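Local atomic coordinates of histidine acid phosphatase (Hafnia alvei, PDB entry 4ARU), a protein that belongs to branch 2 of the histidine phosphatase superfamily, as a histidine acid phosphatase. Residues Q117-T120 with Q121-D124; L126-P129 with V130-G133; A255-D258 with L259-T263; S405-P408 with A409-L412. All blocks are in the same frame, centred on the assembly; numbering follows the deposited sequence. Where two conformers were deposited one is given.

Interaction 1: residues Q117-T120 with Q121-D124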
# COMPACT_ATOMS: atom_id res chain seq x y z
N GLN A 117 3.12 3.65 -18.17
CA GLN A 117 3.41 4.88 -18.86
C GLN A 117 4.62 4.67 -19.77
O GLN A 117 5.58 4.13 -19.33
CB GLN A 117 3.71 5.97 -17.82
CG GLN A 117 4.17 7.28 -18.44
CD GLN A 117 4.17 8.40 -17.43
OE1 GLN A 117 3.10 8.93 -17.12
NE2 GLN A 117 5.31 8.70 -16.87
N GLN A 118 4.56 5.21 -20.97
CA GLN A 118 5.68 5.04 -21.91
C GLN A 118 7.03 5.50 -21.40
O GLN A 118 8.06 4.80 -21.52
CB GLN A 118 5.37 5.85 -23.14
CG GLN A 118 4.33 5.21 -24.02
CD GLN A 118 4.93 4.18 -25.02
OE1 GLN A 118 5.89 3.44 -24.74
NE2 GLN A 118 4.33 4.12 -26.17
N ASN A 119 7.06 6.73 -20.90
CA ASN A 119 8.27 7.27 -20.35
C ASN A 119 8.44 6.92 -18.88
O ASN A 119 7.75 7.46 -18.01
CB ASN A 119 8.30 8.80 -20.53
CG ASN A 119 9.65 9.38 -20.20
OD1 ASN A 119 10.37 8.94 -19.33
ND2 ASN A 119 10.01 10.39 -20.93
N THR A 120 9.32 5.96 -18.57
CA THR A 120 9.52 5.52 -17.21
C THR A 120 10.44 6.38 -16.36
O THR A 120 10.57 6.09 -15.18
CB THR A 120 10.02 4.04 -17.12
OG1 THR A 120 11.28 3.92 -17.79
CG2 THR A 120 9.02 3.10 -17.76
N GLN A 121 11.03 7.42 -16.94
CA GLN A 121 11.96 8.32 -16.28
C GLN A 121 11.23 9.54 -15.67
O GLN A 121 11.87 10.46 -15.16
CB GLN A 121 13.01 8.79 -17.32
CG GLN A 121 13.67 7.69 -18.16
CD GLN A 121 14.42 6.71 -17.30
OE1 GLN A 121 14.67 6.98 -16.12
NE2 GLN A 121 14.79 5.56 -17.86
N GLN A 122 9.92 9.59 -15.84
CA GLN A 122 9.11 10.69 -15.32
C GLN A 122 8.00 10.04 -14.51
O GLN A 122 7.60 8.92 -14.78
CB GLN A 122 8.47 11.50 -16.43
CG GLN A 122 9.45 12.14 -17.40
CD GLN A 122 8.72 13.07 -18.33
OE1 GLN A 122 7.60 12.78 -18.77
NE2 GLN A 122 9.35 14.18 -18.64
N ALA A 123 7.50 10.77 -13.52
CA ALA A 123 6.37 10.33 -12.73
C ALA A 123 5.14 10.05 -13.60
O ALA A 123 4.89 10.71 -14.57
CB ALA A 123 6.03 11.38 -11.68
N ASP A 124 4.39 9.03 -13.17
CA ASP A 124 3.06 8.74 -13.70
C ASP A 124 2.08 9.50 -12.83
O ASP A 124 2.01 9.20 -11.65
CB ASP A 124 2.83 7.21 -13.74
CG ASP A 124 1.45 6.82 -14.21
OD1 ASP A 124 0.57 7.71 -14.32
OD2 ASP A 124 1.27 5.61 -14.50
O HOH W 1 3.10 3.86 -15.30
O HOH W 2 7.44 12.38 -21.47
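Gln-117 reaches across a loop to Gln-122, Ala-123 and Asp-124, while a type I beta turn from Asn-119 to Gln-122 reverses the chain between them; the loop follows strand 115-116. Among the direct hydrogen bonds, two belong to the Gln-117 amide. CG lies anti to the backbone N (chi1 174°) and the chain stays extended beyond it, carrying NE2 between the two arms of the loop. Gln-117 NE2 donates to Asn-119 O at 3.0 Å, in the carbonyl plane, and to Ala-123 O at 3.1 Å, from well above that carbonyl's plane. Both acceptors lie close to the plane of the amide, whose rotation is thereby fixed. At the turn, Gln-121 N donates to Asn-119 OD1 over 2.9 Å, in the plane of the side-chain carbonyl, forming an Asx turn.

Packing joins the flat ends of Asn-119 and Gln-122, whose amides stack with planes 12° apart.

Water bridges complete the loop. One water accepts from Asn-119 ND2 weakly and donates to Gln-122 OE1. Another links Gln-117 N to the buried carboxylate of Asp-124, which Trp-88 and Leu-126 also bind; this water donates to Asp-124 OD2 at 2.7 Å.

Interaction 2: residues L126-P129 with V130-G133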
# COMPACT_ATOMS: atom_id res chain seq x y z
N LEU A 126 -0.95 9.29 -12.41
CA LEU A 126 -1.95 8.48 -11.73
C LEU A 126 -1.49 8.10 -10.34
O LEU A 126 -2.30 8.06 -9.41
CB LEU A 126 -2.22 7.18 -12.49
CG LEU A 126 -3.28 6.27 -11.91
CD1 LEU A 126 -4.67 6.90 -11.91
CD2 LEU A 126 -3.32 5.00 -12.72
N PHE A 127 -0.19 7.85 -10.18
CA PHE A 127 0.38 7.43 -8.92
C PHE A 127 0.95 8.60 -8.10
O PHE A 127 0.92 8.50 -6.84
CB PHE A 127 1.49 6.41 -9.11
CG PHE A 127 0.99 5.09 -9.70
CD1 PHE A 127 0.45 4.11 -8.88
CD2 PHE A 127 1.05 4.84 -11.06
CE1 PHE A 127 -0.06 2.96 -9.40
CE2 PHE A 127 0.58 3.66 -11.61
CZ PHE A 127 0.04 2.70 -10.76
N HIS A 128 1.48 9.60 -8.79
CA HIS A 128 2.19 10.71 -8.17
C HIS A 128 1.81 12.03 -8.83
O HIS A 128 2.63 12.69 -9.53
CB HIS A 128 3.70 10.49 -8.21
CG HIS A 128 4.14 9.31 -7.44
ND1 HIS A 128 4.45 8.10 -8.04
CD2 HIS A 128 4.24 9.10 -6.11
CE1 HIS A 128 4.80 7.23 -7.12
NE2 HIS A 128 4.68 7.81 -5.94
N PRO A 129 0.54 12.46 -8.64
CA PRO A 129 0.07 13.67 -9.31
C PRO A 129 0.80 14.93 -8.85
O PRO A 129 0.99 15.88 -9.63
CB PRO A 129 -1.42 13.73 -8.94
CG PRO A 129 -1.58 12.83 -7.79
CD PRO A 129 -0.55 11.77 -7.91
N VAL A 130 1.19 14.97 -7.59
CA VAL A 130 1.89 16.14 -7.07
C VAL A 130 3.31 16.23 -7.70
O VAL A 130 3.71 17.28 -8.26
CB VAL A 130 1.94 16.10 -5.53
CG1 VAL A 130 2.83 17.20 -4.98
CG2 VAL A 130 0.53 16.28 -4.98
N LYS A 131 4.05 15.14 -7.68
CA LYS A 131 5.38 15.14 -8.31
C LYS A 131 5.28 15.39 -9.82
O LYS A 131 6.11 16.08 -10.40
CB LYS A 131 6.06 13.81 -8.01
CG LYS A 131 7.40 13.60 -8.67
CD LYS A 131 8.18 12.44 -8.02
CE LYS A 131 7.50 11.09 -8.19
NZ LYS A 131 8.36 9.92 -7.84
N ALA A 132 4.22 14.87 -10.45
CA ALA A 132 3.96 15.08 -11.89
C ALA A 132 3.53 16.51 -12.28
O ALA A 132 3.42 16.86 -13.45
CB ALA A 132 2.93 14.07 -12.38
N GLY A 133 3.18 17.30 -11.27
CA GLY A 133 2.78 18.69 -11.49
C GLY A 133 1.32 18.95 -11.79
O GLY A 133 0.97 20.05 -12.26
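Lys-131 folds back alongside His-128 where the loop leading toward helix 139-150 winds into a short helical turn, closed by a type I beta turn from Val-130 to Gly-133. The two side chains run side by side and point the same way. Lys-131 leaves the backbone with CG anti to N and stays extended until it bends at chi3 (65°), which lays CE against His-128 CB at 3.8 Å and brings NZ over the centre of one imidazole face, 4.2 Å above its plane. The aliphatic part of the lysine thus packs on the root of the histidine while its amino group lies over one face of the ring.

In the backbone, Ala-132 N donates to His-128 O over 2.9 Å, and Ala-132 CB also lies against this oxygen, at 3.2 Å.

Farther out, the His-128 ring meets that of His-306, with planes about 60° apart, and its side chain touches Asp-90 and lies about 5 Å from a bound L(+)-tartaric acid. Val-130 packs on Asn-270 of helix 264-282, and Phe-127 O accepts from Asn-309 ND2, tying the loop to helix 307-317. At the far end, Gly-133 has a positive phi (88°), and the turn is shut by Gly-133 N donating to Val-130 O at 3.1 Å.

Interaction 3: residues A255-D258 with L259-T263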
# COMPACT_ATOMS: atom_id res chain seq x y z
N ALA A 255 2.12 4.58 12.13
CA ALA A 255 1.84 5.94 12.57
C ALA A 255 2.36 6.95 11.56
O ALA A 255 1.69 7.93 11.23
CB ALA A 255 2.43 6.18 13.94
N GLN A 256 3.57 6.75 11.07
CA GLN A 256 4.13 7.61 10.04
C GLN A 256 3.22 7.65 8.83
O GLN A 256 2.94 8.70 8.27
CB GLN A 256 5.54 7.17 9.71
CG GLN A 256 6.26 8.09 8.76
CD GLN A 256 6.34 7.51 7.43
OE1 GLN A 256 6.60 6.30 7.26
NE2 GLN A 256 6.10 8.34 6.43
N PHE A 257 2.69 6.50 8.44
CA PHE A 257 1.78 6.42 7.30
C PHE A 257 0.47 7.09 7.57
O PHE A 257 -0.07 7.74 6.67
CB PHE A 257 1.64 4.95 6.82
CG PHE A 257 2.65 4.60 5.78
CD1 PHE A 257 4.02 4.49 6.12
CD2 PHE A 257 2.29 4.46 4.47
CE1 PHE A 257 4.96 4.26 5.17
CE2 PHE A 257 3.24 4.23 3.52
CZ PHE A 257 4.57 4.13 3.87
N ASP A 258 -0.06 6.98 8.77
CA ASP A 258 -1.30 7.67 9.11
C ASP A 258 -1.12 9.17 8.92
O ASP A 258 -1.96 9.87 8.33
CB ASP A 258 -1.69 7.38 10.55
CG ASP A 258 -3.03 7.98 10.92
OD1 ASP A 258 -4.05 7.72 10.21
OD2 ASP A 258 -3.10 8.77 11.86
N LEU A 259 0.02 9.69 9.38
CA LEU A 259 0.26 11.10 9.35
C LEU A 259 0.61 11.65 7.97
O LEU A 259 0.14 12.72 7.56
CB LEU A 259 1.38 11.46 10.35
CG LEU A 259 1.05 11.19 11.81
CD1 LEU A 259 2.24 11.62 12.68
CD2 LEU A 259 -0.26 11.78 12.30
N MET A 260 1.45 10.92 7.26
CA MET A 260 2.04 11.42 6.02
C MET A 260 1.32 10.96 4.76
O MET A 260 1.52 11.51 3.68
CB MET A 260 3.53 11.05 6.00
CG MET A 260 4.29 11.58 7.22
SD MET A 260 4.02 13.28 7.72
CE MET A 260 4.45 14.04 6.16
N SER A 261 0.45 9.97 4.90
CA SER A 261 -0.33 9.47 3.78
C SER A 261 -1.84 9.38 3.99
O SER A 261 -2.59 9.52 3.01
CB SER A 261 0.21 8.12 3.33
OG SER A 261 1.54 8.30 2.80
N ARG A 262 -2.32 9.16 5.20
CA ARG A 262 -3.76 9.09 5.43
C ARG A 262 -4.42 10.41 5.71
O ARG A 262 -5.57 10.60 5.41
CB ARG A 262 -4.13 8.10 6.55
CG ARG A 262 -3.69 6.68 6.29
CD ARG A 262 -4.32 5.67 7.27
NE ARG A 262 -5.75 5.62 7.05
CZ ARG A 262 -6.68 6.25 7.77
NH1 ARG A 262 -6.38 7.00 8.80
NH2 ARG A 262 -7.94 6.21 7.39
N THR A 263 -3.69 11.33 6.30
CA THR A 263 -4.20 12.70 6.53
C THR A 263 -5.01 13.21 5.33
O THR A 263 -4.44 13.27 4.25
CB THR A 263 -3.01 13.66 6.73
OG1 THR A 263 -2.37 13.31 7.96
CG2 THR A 263 -3.46 15.14 6.76
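The carboxylate of Asp-258 swings to the side across from its amide nitrogen (chi1 -175°), and Arg-262, one helical turn later, sets CG anti to the carbonyl carbon and bends at chi3 (66°); together these torsions lead carboxylate and guanidinium to each other at the C-terminal end of helix 243-262. Arg-262 NH1 donates to Asp-258 OD1 in a salt bridge of 2.8 Å. The oxygen sits at the edge of the guanidinium, and the two planar groups are only 5° from coplanar.

Beneath the pair the helix widens into a pi-type turn. Phe-257 O accepts from both Ser-261 N, at 2.9 Å, and Arg-262 N, at 3.0 Å. Thr-263, the first residue beyond the helix, sends OG1 to Leu-259 O over 2.6 Å. On another side, the side chains of Gln-256 and Met-260 cross at about a right angle, with Gln-256 NE2 3.8 Å from Met-260 CB, while Gln-256 OE1 bonds to Ser-218.

Gln-149 of helix 139-150 also donates to Asp-258 OD1, and Ser-314 of helix 307-317 binds Arg-262 NE. Two donors on one carboxylate oxygen probably stabilise its negative charge, and the flat charged pair with its outside partners joins this helix end to helices 139-150 and 307-317.

Interaction 4: residues S405-P408 with A409-L412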
# COMPACT_ATOMS: atom_id res chain seq x y z
N SER A 405 -14.85 13.41 -1.79
CA SER A 405 -13.51 13.26 -1.23
C SER A 405 -12.38 13.71 -2.17
O SER A 405 -11.35 14.16 -1.70
CB SER A 405 -13.22 11.83 -0.78
OG SER A 405 -13.06 10.98 -1.85
N VAL A 406 -12.63 13.70 -3.47
CA VAL A 406 -11.61 14.10 -4.42
C VAL A 406 -11.33 15.58 -4.32
O VAL A 406 -12.17 16.40 -3.89
CB VAL A 406 -11.97 13.70 -5.87
CG1 VAL A 406 -11.95 12.17 -6.01
CG2 VAL A 406 -13.26 14.34 -6.30
N GLU A 407 -10.12 15.93 -4.74
CA GLU A 407 -9.73 17.31 -4.94
C GLU A 407 -9.84 17.66 -6.42
O GLU A 407 -9.10 17.12 -7.22
CB GLU A 407 -8.31 17.53 -4.47
CG GLU A 407 -7.68 18.89 -4.74
CD GLU A 407 -8.61 20.05 -4.44
OE1 GLU A 407 -9.02 20.14 -3.22
OE2 GLU A 407 -8.96 20.88 -5.35
N PRO A 408 -10.78 18.51 -6.80
CA PRO A 408 -10.93 18.77 -8.23
C PRO A 408 -9.67 19.26 -8.94
O PRO A 408 -9.48 18.94 -10.12
CB PRO A 408 -11.99 19.84 -8.27
CG PRO A 408 -12.81 19.61 -7.04
CD PRO A 408 -11.82 19.19 -6.01
N ALA A 409 -8.82 20.04 -8.27
CA ALA A 409 -7.58 20.52 -8.90
C ALA A 409 -6.61 19.40 -9.23
O ALA A 409 -5.68 19.63 -10.02
CB ALA A 409 -6.90 21.56 -8.00
N CYS A 410 -6.80 18.21 -8.65
CA CYS A 410 -5.89 17.11 -8.81
C CYS A 410 -6.42 16.02 -9.73
O CYS A 410 -5.80 14.97 -9.82
CB CYS A 410 -5.64 16.52 -7.42
SG CYS A 410 -4.78 17.67 -6.31
N GLN A 411 -7.55 16.29 -10.38
CA GLN A 411 -8.06 15.40 -11.42
C GLN A 411 -7.15 15.43 -12.65
O GLN A 411 -6.57 16.47 -12.97
CB GLN A 411 -9.50 15.76 -11.80
CG GLN A 411 -10.48 15.59 -10.67
CD GLN A 411 -10.97 14.15 -10.44
OE1 GLN A 411 -10.43 13.14 -10.97
NE2 GLN A 411 -11.96 14.04 -9.58
N LEU A 412 -6.98 14.28 -13.28
CA LEU A 412 -6.14 14.23 -14.48
C LEU A 412 -6.79 15.01 -15.61
O LEU A 412 -7.98 14.83 -15.88
CB LEU A 412 -5.84 12.79 -14.88
CG LEU A 412 -5.07 11.96 -13.86
CD1 LEU A 412 -4.75 10.59 -14.43
CD2 LEU A 412 -3.80 12.66 -13.36
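Cys-410 N donates to Glu-407 O over 2.9 Å, the shortest hydrogen bond of a 3-10 turn that follows helix 395-405 near the C-terminus. One residue on, Gln-411 N repeats the pattern with a longer bond of 3.3 Å to Pro-408 O.

The Glu-407 side chain closes the start of the turn. CG lies anti to the backbone N, and a bend at chi2 (44°) curls the carboxylate back over the chain, where Glu-407 OE2 accepts from Ala-409 N at 3.0 Å. This N-H comes in on the anti side of OE2, and the bond is nearly straight; Ala-409 CB packs against the same oxygen. The other oxygen, OE1, has a long, weak ion pair with Lys-268. The methylene part of the glutamate faces the sulfur, with Glu-407 CG 3.5 Å from Cys-410 SG.

That sulfur is joined to Cys-135 in a disulfide, which pins the C-terminal tail to the loop before helix 139-150. Helix 264-282 holds the tail as well: Thr-272 OG1 bonds to Glu-407 N, Gln-276 OE1 pairs with Gln-411 NE2, and His-269 touches Cys-410. Gln-411 bends at chi2, back toward Val-406, and the two side chains cross at about a right angle. The amide nitrogen comes nearest to one branch of the valine, Gln-411 NE2 lying 3.5 Å from Val-406 CG2.

Overall arrangement
Interactions 1 to 4 follow one another along the chain. The first two occupy the same loop between strand 115-116 and helix 139-150; their centres are about 11 Å apart and they touch where Ala-123 CB packs on Lys-131 CE at 3.8 Å. Interaction 3, at the end of helix 243-262, lies about 18 Å from interaction 2, centre to centre. Interaction 4, in the C-terminal tail, is about 12 Å from interaction 2, and the Cys-135 to Cys-410 disulfide ties this tail to the loop just beyond 126-133. Helix 264-282 touches both interactions 2 and 4, and helix 307-317 has partners in interactions 2, 3 and 4, so these two helices link sequence-distant parts of the fold.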